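Local structure of CurD (Moorea producens 3L, 5KP7) at residues A[253-256]-A[261-264]; A[266-271]-A[358-363]. The protein probably acts as a hydroxymethylglutaryl-CoA synthase-type acyltransferase of the thiolase-like superfamily, and binds 4'-phosphopantetheine. The protein carries 3 engineered substitutions. All blocks are in the same frame, centred on the assembly; numbering follows the deposited sequence.

Contact 1 (A[253-256]-A[261-264]); sequences RHYQ and GVDY. With SO4 (sulfate ion), chain D.
Val-262 sets its two methyl groups against two consecutive residues of a helix, Tyr-255 and Gln-256, and so illustrates how a chain leaving the last turns of a helix can be folded back onto it. The helix is 237-258 of the thiolase-like fold, and the returning loop leads to strand 270-273. CG2 of Val-262 meets the Tyr-255 ring at its edge, in the ring plane, 3.9 Å from CE1, and the two side chains cross at about a right angle. CG1 lies instead over the base of Gln-256, 3.8 Å from its CA, a place it reaches because chi1 of 74° puts this methyl between the backbone N and the carbonyl carbon of Val-262. The phenol end of Tyr-255 has polar company: its OH donates to sulfate O1 at 3.0 Å and is also hydrogen-bonded to Ser-360 OG, so the ring is held at its far end. The sulfate probably comes from the crystallisation liquor. Between the two segments the polar links run through water. One molecule donates both to Gln-256 OE1 and to Val-262 O; a second donates to Gln-256 O at 2.8 Å and accepts from Gly-261 N at 2.9 Å.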
ATOM      1  N   ARG A 253      -7.073 -15.036 -11.323  1.00 27.57           N
ATOM      2  CA  ARG A 253      -7.779 -16.159 -11.975  1.00 29.32           C
ATOM      3  C   ARG A 253      -9.257 -15.835 -12.121  1.00 28.58           C
ATOM      4  O   ARG A 253      -9.851 -16.111 -13.152  1.00 29.09           O
ATOM      5  CB  ARG A 253      -7.606 -17.469 -11.209  1.00 31.43           C
ATOM      6  CG  ARG A 253      -8.399 -18.616 -11.849  1.00 35.02           C
ATOM      7  CD  ARG A 253      -8.046 -20.009 -11.348  1.00 37.90           C
ATOM      8  NE  ARG A 253      -6.615 -20.287 -11.505  1.00 40.36           N
ATOM      9  CZ  ARG A 253      -5.734 -20.436 -10.507  1.00 40.74           C
ATOM     10  NH1 ARG A 253      -6.095 -20.366  -9.231  1.00 40.87           N
ATOM     11  NH2 ARG A 253      -4.464 -20.684 -10.799  1.00 41.91           N
ATOM     12  N   HIS A 254      -9.849 -15.243 -11.080  1.00 26.76           N
ATOM     13  CA  HIS A 254     -11.264 -14.868 -11.108  1.00 26.61           C
ATOM     14  C   HIS A 254     -11.522 -13.823 -12.204  1.00 26.74           C
ATOM     15  O   HIS A 254     -12.488 -13.928 -12.977  1.00 27.05           O
ATOM     16  CB  HIS A 254     -11.692 -14.380  -9.715  1.00 25.63           C
ATOM     17  CG  HIS A 254     -13.166 -14.228  -9.539  1.00 25.65           C
ATOM     18  ND1 HIS A 254     -13.725 -13.256  -8.739  1.00 25.00           N
ATOM     19  CD2 HIS A 254     -14.204 -14.916 -10.064  1.00 26.59           C
ATOM     20  CE1 HIS A 254     -15.034 -13.364  -8.752  1.00 25.49           C
ATOM     21  NE2 HIS A 254     -15.356 -14.367  -9.558  1.00 26.33           N
ATOM     22  N   TYR A 255     -10.623 -12.847 -12.315  1.00 26.04           N
ATOM     23  CA  TYR A 255     -10.721 -11.854 -13.381  1.00 26.66           C
ATOM     24  C   TYR A 255     -10.613 -12.541 -14.765  1.00 28.39           C
ATOM     25  O   TYR A 255     -11.413 -12.263 -15.670  1.00 28.90           O
ATOM     26  CB  TYR A 255      -9.638 -10.807 -13.174  1.00 26.01           C
ATOM     27  CG  TYR A 255      -9.501  -9.732 -14.221  1.00 26.03           C
ATOM     28  CD1 TYR A 255      -8.892 -10.005 -15.440  1.00 26.85           C
ATOM     29  CD2 TYR A 255      -9.894  -8.408 -13.958  1.00 25.49           C
ATOM     30  CE1 TYR A 255      -8.721  -9.014 -16.398  1.00 26.97           C
ATOM     31  CE2 TYR A 255      -9.717  -7.410 -14.898  1.00 25.89           C
ATOM     32  CZ  TYR A 255      -9.123  -7.713 -16.122  1.00 26.58           C
ATOM     33  OH  TYR A 255      -8.934  -6.729 -17.078  1.00 26.93           O
ATOM     34  N   GLN A 256      -9.642 -13.431 -14.899  1.00 29.55           N
ATOM     35  CA  GLN A 256      -9.415 -14.164 -16.158  1.00 32.57           C
ATOM     36  C   GLN A 256     -10.649 -14.969 -16.564  1.00 33.72           C
ATOM     37  O   GLN A 256     -11.019 -15.002 -17.760  1.00 34.12           O
ATOM     38  CB  GLN A 256      -8.168 -15.045 -16.014  1.00 33.90           C
ATOM     39  CG  GLN A 256      -7.759 -15.803 -17.254  1.00 36.62           C
ATOM     40  CD  GLN A 256      -6.697 -16.841 -16.952  1.00 37.91           C
ATOM     41  OE1 GLN A 256      -5.510 -16.536 -16.845  1.00 37.30           O
ATOM     42  NE2 GLN A 256      -7.140 -18.085 -16.773  1.00 40.25           N
ATOM     43  N   GLY A 261     -10.007 -14.377 -22.827  1.00 42.21           N
ATOM     44  CA  GLY A 261      -8.855 -14.139 -23.697  1.00 41.49           C
ATOM     45  C   GLY A 261      -7.818 -13.180 -23.129  1.00 39.39           C
ATOM     46  O   GLY A 261      -6.827 -12.877 -23.794  1.00 39.55           O
ATOM     47  N   VAL A 262      -8.006 -12.700 -21.909  1.00 36.65           N
ATOM     48  CA  VAL A 262      -7.020 -11.802 -21.315  1.00 35.46           C
ATOM     49  C   VAL A 262      -5.686 -12.530 -21.105  1.00 34.66           C
ATOM     50  O   VAL A 262      -5.669 -13.731 -20.822  1.00 35.20           O
ATOM     51  CB  VAL A 262      -7.540 -11.159 -20.019  1.00 34.77           C
ATOM     52  CG1 VAL A 262      -7.557 -12.156 -18.859  1.00 34.38           C
ATOM     53  CG2 VAL A 262      -6.714  -9.935 -19.673  1.00 34.57           C
ATOM     54  N   ASP A 263      -4.588 -11.808 -21.306  1.00 33.76           N
ATOM     55  CA  ASP A 263      -3.233 -12.341 -21.157  1.00 33.85           C
ATOM     56  C   ASP A 263      -2.453 -11.467 -20.197  1.00 32.20           C
ATOM     57  O   ASP A 263      -2.469 -10.260 -20.349  1.00 31.78           O
ATOM     58  CB  ASP A 263      -2.523 -12.386 -22.515  1.00 35.58           C
ATOM     59  CG  ASP A 263      -1.172 -13.057 -22.429  1.00 36.50           C
ATOM     60  OD1 ASP A 263      -1.120 -14.292 -22.677  1.00 39.77           O
ATOM     61  OD2 ASP A 263      -0.179 -12.380 -22.113  1.00 35.13           O
ATOM     62  N   TYR A 264      -1.779 -12.074 -19.223  1.00 31.45           N
ATOM     63  CA  TYR A 264      -1.123 -11.314 -18.167  1.00 31.04           C
ATOM     64  C   TYR A 264       0.009 -10.419 -18.691  1.00 31.48           C
ATOM     65  O   TYR A 264       0.261  -9.384 -18.110  1.00 30.40           O
ATOM     66  CB  TYR A 264      -0.593 -12.242 -17.090  1.00 30.87           C
ATOM     67  CG  TYR A 264      -0.088 -11.564 -15.854  1.00 29.91           C
ATOM     68  CD1 TYR A 264      -0.975 -10.985 -14.925  1.00 29.79           C
ATOM     69  CD2 TYR A 264       1.259 -11.540 -15.565  1.00 30.13           C
ATOM     70  CE1 TYR A 264      -0.512 -10.358 -13.783  1.00 29.18           C
ATOM     71  CE2 TYR A 264       1.732 -10.931 -14.414  1.00 29.94           C
ATOM     72  CZ  TYR A 264       0.831 -10.360 -13.525  1.00 29.35           C
ATOM     73  OH  TYR A 264       1.270  -9.761 -12.378  1.00 29.55           O
TER
HETATM   74  S   SO4 D 502      -9.217  -6.184 -21.353  1.00 96.40           S
HETATM   75  O1  SO4 D 502      -8.698  -6.565 -20.020  1.00 89.09           O
HETATM   76  O2  SO4 D 502     -10.280  -5.157 -21.207  1.00 91.08           O
HETATM   77  O3  SO4 D 502      -9.779  -7.374 -22.029  1.00 96.42           O
HETATM   78  O4  SO4 D 502      -8.103  -5.654 -22.169  1.00 93.91           O
HETATM   79  O   HOH W   1      -4.517 -14.475 -18.352  1.00 38.02           O
HETATM   80  O   HOH W   2      -9.753 -15.622 -20.220  1.00 51.89           O

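Contact 2 (A[266-271]-A[358-363]); sequences ESFDYL and FYSGVV
Phe-268 and Phe-358 approach from opposite directions and form an offset edge-to-face pair near one side of the mixed sheet of the thiolase-like fold, where strand 270-273 is the outermost strand within the chain. The presenting edge belongs to Phe-358: its CE1 comes within 3.6 Å of Phe-268 CZ, and its CZ sits 3.8 Å above the Phe-268 plane, displaced toward the rim. The centroids are 5.4 Å apart and the planes stand at 77°. Around this pair, Ser-360 CB meets the edge of Phe-268 at CE1, 4.0 Å away, while Leu-271 CD2 lies beside the edge of Phe-358, more loosely, at 4.5 Å from CZ. The opposite face of Phe-268 carries CB of its own neighbour Ser-267. Phe-358 extends toward the loop with CG anti to its backbone N (chi1 -173°), and further out its ring makes an edge-to-face contact with Tyr-252 of helix 237-258. Strand 343-351 runs between strands 355-363 and 270-273 in the sheet, so side chains, not backbone pairing, join the two segments. Backbone hydrogen bonds with Gly-216 and Asp-211 of strand 208-219 fix Phe-358 and Ser-360, respectively, and Ser-360 OG is hydrogen-bonded in addition to Asp-211 OD2.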
ATOM      1  N   GLU A 266       0.235  -9.569 -22.339  1.00 35.12           N
ATOM      2  CA  GLU A 266      -0.210  -8.796 -23.502  1.00 36.34           C
ATOM      3  C   GLU A 266      -1.320  -7.794 -23.248  1.00 34.62           C
ATOM      4  O   GLU A 266      -1.396  -6.803 -23.955  1.00 34.72           O
ATOM      5  CB  GLU A 266      -0.634  -9.729 -24.658  1.00 39.34           C
ATOM      6  CG  GLU A 266       0.473 -10.644 -25.135  1.00 42.62           C
ATOM      7  CD  GLU A 266       1.696  -9.871 -25.593  1.00 45.54           C
ATOM      8  OE1 GLU A 266       1.555  -8.971 -26.463  1.00 49.11           O
ATOM      9  OE2 GLU A 266       2.811 -10.151 -25.091  1.00 48.74           O
ATOM     10  N   SER A 267      -2.183  -8.032 -22.259  1.00 32.29           N
ATOM     11  CA  SER A 267      -3.345  -7.178 -22.064  1.00 31.47           C
ATOM     12  C   SER A 267      -3.082  -5.960 -21.209  1.00 29.95           C
ATOM     13  O   SER A 267      -3.905  -5.065 -21.181  1.00 30.14           O
ATOM     14  CB  SER A 267      -4.488  -7.982 -21.444  1.00 31.69           C
ATOM     15  OG  SER A 267      -4.803  -9.062 -22.314  1.00 32.58           O
ATOM     16  N   PHE A 268      -1.975  -5.945 -20.467  1.00 28.68           N
ATOM     17  CA  PHE A 268      -1.702  -4.875 -19.506  1.00 27.63           C
ATOM     18  C   PHE A 268      -0.385  -4.229 -19.878  1.00 27.49           C
ATOM     19  O   PHE A 268       0.651  -4.878 -19.878  1.00 28.02           O
ATOM     20  CB  PHE A 268      -1.671  -5.414 -18.066  1.00 27.03           C
ATOM     21  CG  PHE A 268      -2.901  -6.175 -17.714  1.00 26.86           C
ATOM     22  CD1 PHE A 268      -4.088  -5.507 -17.485  1.00 26.69           C
ATOM     23  CD2 PHE A 268      -2.894  -7.566 -17.694  1.00 27.26           C
ATOM     24  CE1 PHE A 268      -5.244  -6.199 -17.203  1.00 26.67           C
ATOM     25  CE2 PHE A 268      -4.051  -8.267 -17.432  1.00 27.24           C
ATOM     26  CZ  PHE A 268      -5.233  -7.583 -17.174  1.00 26.93           C
ATOM     27  N   ASP A 269      -0.442  -2.956 -20.221  1.00 27.32           N
ATOM     28  CA  ASP A 269       0.779  -2.168 -20.464  1.00 27.24           C
ATOM     29  C   ASP A 269       1.593  -1.921 -19.221  1.00 26.33           C
ATOM     30  O   ASP A 269       2.839  -1.878 -19.286  1.00 26.44           O
ATOM     31  CB  ASP A 269       0.410  -0.856 -21.121  1.00 27.87           C
ATOM     32  CG  ASP A 269      -0.268  -1.072 -22.438  1.00 28.97           C
ATOM     33  OD1 ASP A 269       0.402  -1.579 -23.355  1.00 30.19           O
ATOM     34  OD2 ASP A 269      -1.474  -0.811 -22.554  1.00 29.40           O
ATOM     35  N   TYR A 270       0.902  -1.741 -18.090  1.00 25.52           N
ATOM     36  CA  TYR A 270       1.535  -1.580 -16.780  1.00 24.92           C
ATOM     37  C   TYR A 270       0.751  -2.378 -15.746  1.00 24.48           C
ATOM     38  O   TYR A 270      -0.425  -2.703 -15.976  1.00 24.16           O
ATOM     39  CB  TYR A 270       1.567  -0.106 -16.369  1.00 25.26           C
ATOM     40  CG  TYR A 270       2.390   0.715 -17.323  1.00 25.95           C
ATOM     41  CD1 TYR A 270       3.774   0.696 -17.265  1.00 26.14           C
ATOM     42  CD2 TYR A 270       1.781   1.433 -18.329  1.00 26.59           C
ATOM     43  CE1 TYR A 270       4.537   1.406 -18.172  1.00 27.02           C
ATOM     44  CE2 TYR A 270       2.535   2.158 -19.253  1.00 27.29           C
ATOM     45  CZ  TYR A 270       3.911   2.140 -19.177  1.00 27.50           C
ATOM     46  OH  TYR A 270       4.684   2.815 -20.117  1.00 28.60           O
ATOM     47  N   LEU A 271       1.413  -2.686 -14.639  1.00 24.09           N
ATOM     48  CA  LEU A 271       0.797  -3.337 -13.480  1.00 24.21           C
ATOM     49  C   LEU A 271       1.135  -2.556 -12.231  1.00 23.63           C
ATOM     50  O   LEU A 271       2.303  -2.240 -11.990  1.00 24.13           O
ATOM     51  CB  LEU A 271       1.320  -4.764 -13.351  1.00 24.75           C
ATOM     52  CG  LEU A 271       0.975  -5.700 -14.503  1.00 25.66           C
ATOM     53  CD1 LEU A 271       1.858  -6.930 -14.428  1.00 26.39           C
ATOM     54  CD2 LEU A 271      -0.499  -6.078 -14.523  1.00 26.11           C
ATOM     55  N   PHE A 358      -8.462  -7.888  -8.199  1.00 21.59           N
ATOM     56  CA  PHE A 358      -7.749  -7.498  -9.416  1.00 22.13           C
ATOM     57  C   PHE A 358      -8.738  -6.825 -10.354  1.00 22.48           C
ATOM     58  O   PHE A 358      -9.855  -7.326 -10.569  1.00 22.49           O
ATOM     59  CB  PHE A 358      -7.108  -8.711 -10.094  1.00 22.73           C
ATOM     60  CG  PHE A 358      -6.221  -8.351 -11.269  1.00 23.29           C
ATOM     61  CD1 PHE A 358      -6.753  -8.100 -12.540  1.00 23.97           C
ATOM     62  CD2 PHE A 358      -4.853  -8.215 -11.095  1.00 23.67           C
ATOM     63  CE1 PHE A 358      -5.932  -7.733 -13.611  1.00 24.43           C
ATOM     64  CE2 PHE A 358      -4.033  -7.831 -12.149  1.00 24.01           C
ATOM     65  CZ  PHE A 358      -4.568  -7.617 -13.404  1.00 24.24           C
ATOM     66  N   TYR A 359      -8.350  -5.660 -10.885  1.00 22.49           N
ATOM     67  CA  TYR A 359      -9.234  -4.878 -11.738  1.00 22.88           C
ATOM     68  C   TYR A 359      -8.405  -4.051 -12.701  1.00 23.02           C
ATOM     69  O   TYR A 359      -7.196  -4.149 -12.658  1.00 22.76           O
ATOM     70  CB  TYR A 359     -10.169  -4.014 -10.903  1.00 22.98           C
ATOM     71  CG  TYR A 359      -9.552  -3.042  -9.911  1.00 22.71           C
ATOM     72  CD1 TYR A 359      -8.985  -3.472  -8.724  1.00 22.78           C
ATOM     73  CD2 TYR A 359      -9.668  -1.680 -10.102  1.00 23.22           C
ATOM     74  CE1 TYR A 359      -8.482  -2.572  -7.777  1.00 22.24           C
ATOM     75  CE2 TYR A 359      -9.184  -0.764  -9.146  1.00 23.09           C
ATOM     76  CZ  TYR A 359      -8.623  -1.223  -7.978  1.00 22.69           C
ATOM     77  OH  TYR A 359      -8.183  -0.303  -7.026  1.00 23.05           O
ATOM     78  N   SER A 360      -9.040  -3.283 -13.590  1.00 23.20           N
ATOM     79  CA  SER A 360      -8.237  -2.615 -14.649  1.00 23.67           C
ATOM     80  C   SER A 360      -8.906  -1.388 -15.213  1.00 23.97           C
ATOM     81  O   SER A 360     -10.108  -1.185 -15.029  1.00 24.13           O
ATOM     82  CB  SER A 360      -7.910  -3.615 -15.772  1.00 24.36           C
ATOM     83  OG  SER A 360      -9.090  -4.094 -16.420  1.00 25.08           O
ATOM     84  N   GLY A 361      -8.116  -0.551 -15.868  1.00 23.96           N
ATOM     85  CA  GLY A 361      -8.651   0.592 -16.582  1.00 24.38           C
ATOM     86  C   GLY A 361      -7.629   1.174 -17.533  1.00 24.87           C
ATOM     87  O   GLY A 361      -6.522   0.640 -17.648  1.00 24.89           O
ATOM     88  N   VAL A 362      -8.001   2.286 -18.159  1.00 25.34           N
ATOM     89  CA  VAL A 362      -7.211   2.910 -19.216  1.00 26.24           C
ATOM     90  C   VAL A 362      -6.899   4.363 -18.900  1.00 26.32           C
ATOM     91  O   VAL A 362      -7.753   5.093 -18.370  1.00 26.74           O
ATOM     92  CB  VAL A 362      -7.960   2.808 -20.560  1.00 27.27           C
ATOM     93  CG1 VAL A 362      -7.275   3.608 -21.674  1.00 28.10           C
ATOM     94  CG2 VAL A 362      -8.120   1.350 -20.955  1.00 27.60           C
ATOM     95  N   VAL A 363      -5.674   4.768 -19.231  1.00 26.53           N
ATOM     96  CA  VAL A 363      -5.206   6.139 -19.138  1.00 26.76           C
ATOM     97  C   VAL A 363      -4.819   6.612 -20.552  1.00 27.95           C
ATOM     98  O   VAL A 363      -4.101   5.902 -21.276  1.00 27.86           O
ATOM     99  CB  VAL A 363      -3.964   6.201 -18.243  1.00 26.32           C
ATOM    100  CG1 VAL A 363      -3.419   7.616 -18.165  1.00 26.48           C
ATOM    101  CG2 VAL A 363      -4.311   5.682 -16.860  1.00 25.51           C
TER

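Contact 1 is partly buried and lies toward the periphery, about 25 Å from the centre of the chain to its own centre; contact 2 is buried, at about 18 Å. Their chemistry differs in keeping with this: the first pairs a valine with helix side chains and relies on two bridging waters, whereas the second joins its segments through aromatic and aliphatic packing. The former closes a short loop locally, the latter joins segments 87 residues apart. They are nevertheless continuous. The 261-264 loop runs on into 266-271, Tyr-255 CD2 packs 3.5 Å from Phe-358 CD1, and Val-262 CG2 touches Ser-267 OG, tying helix 237-258 to strand 355-363 and the loop to the chain before strand 270-273.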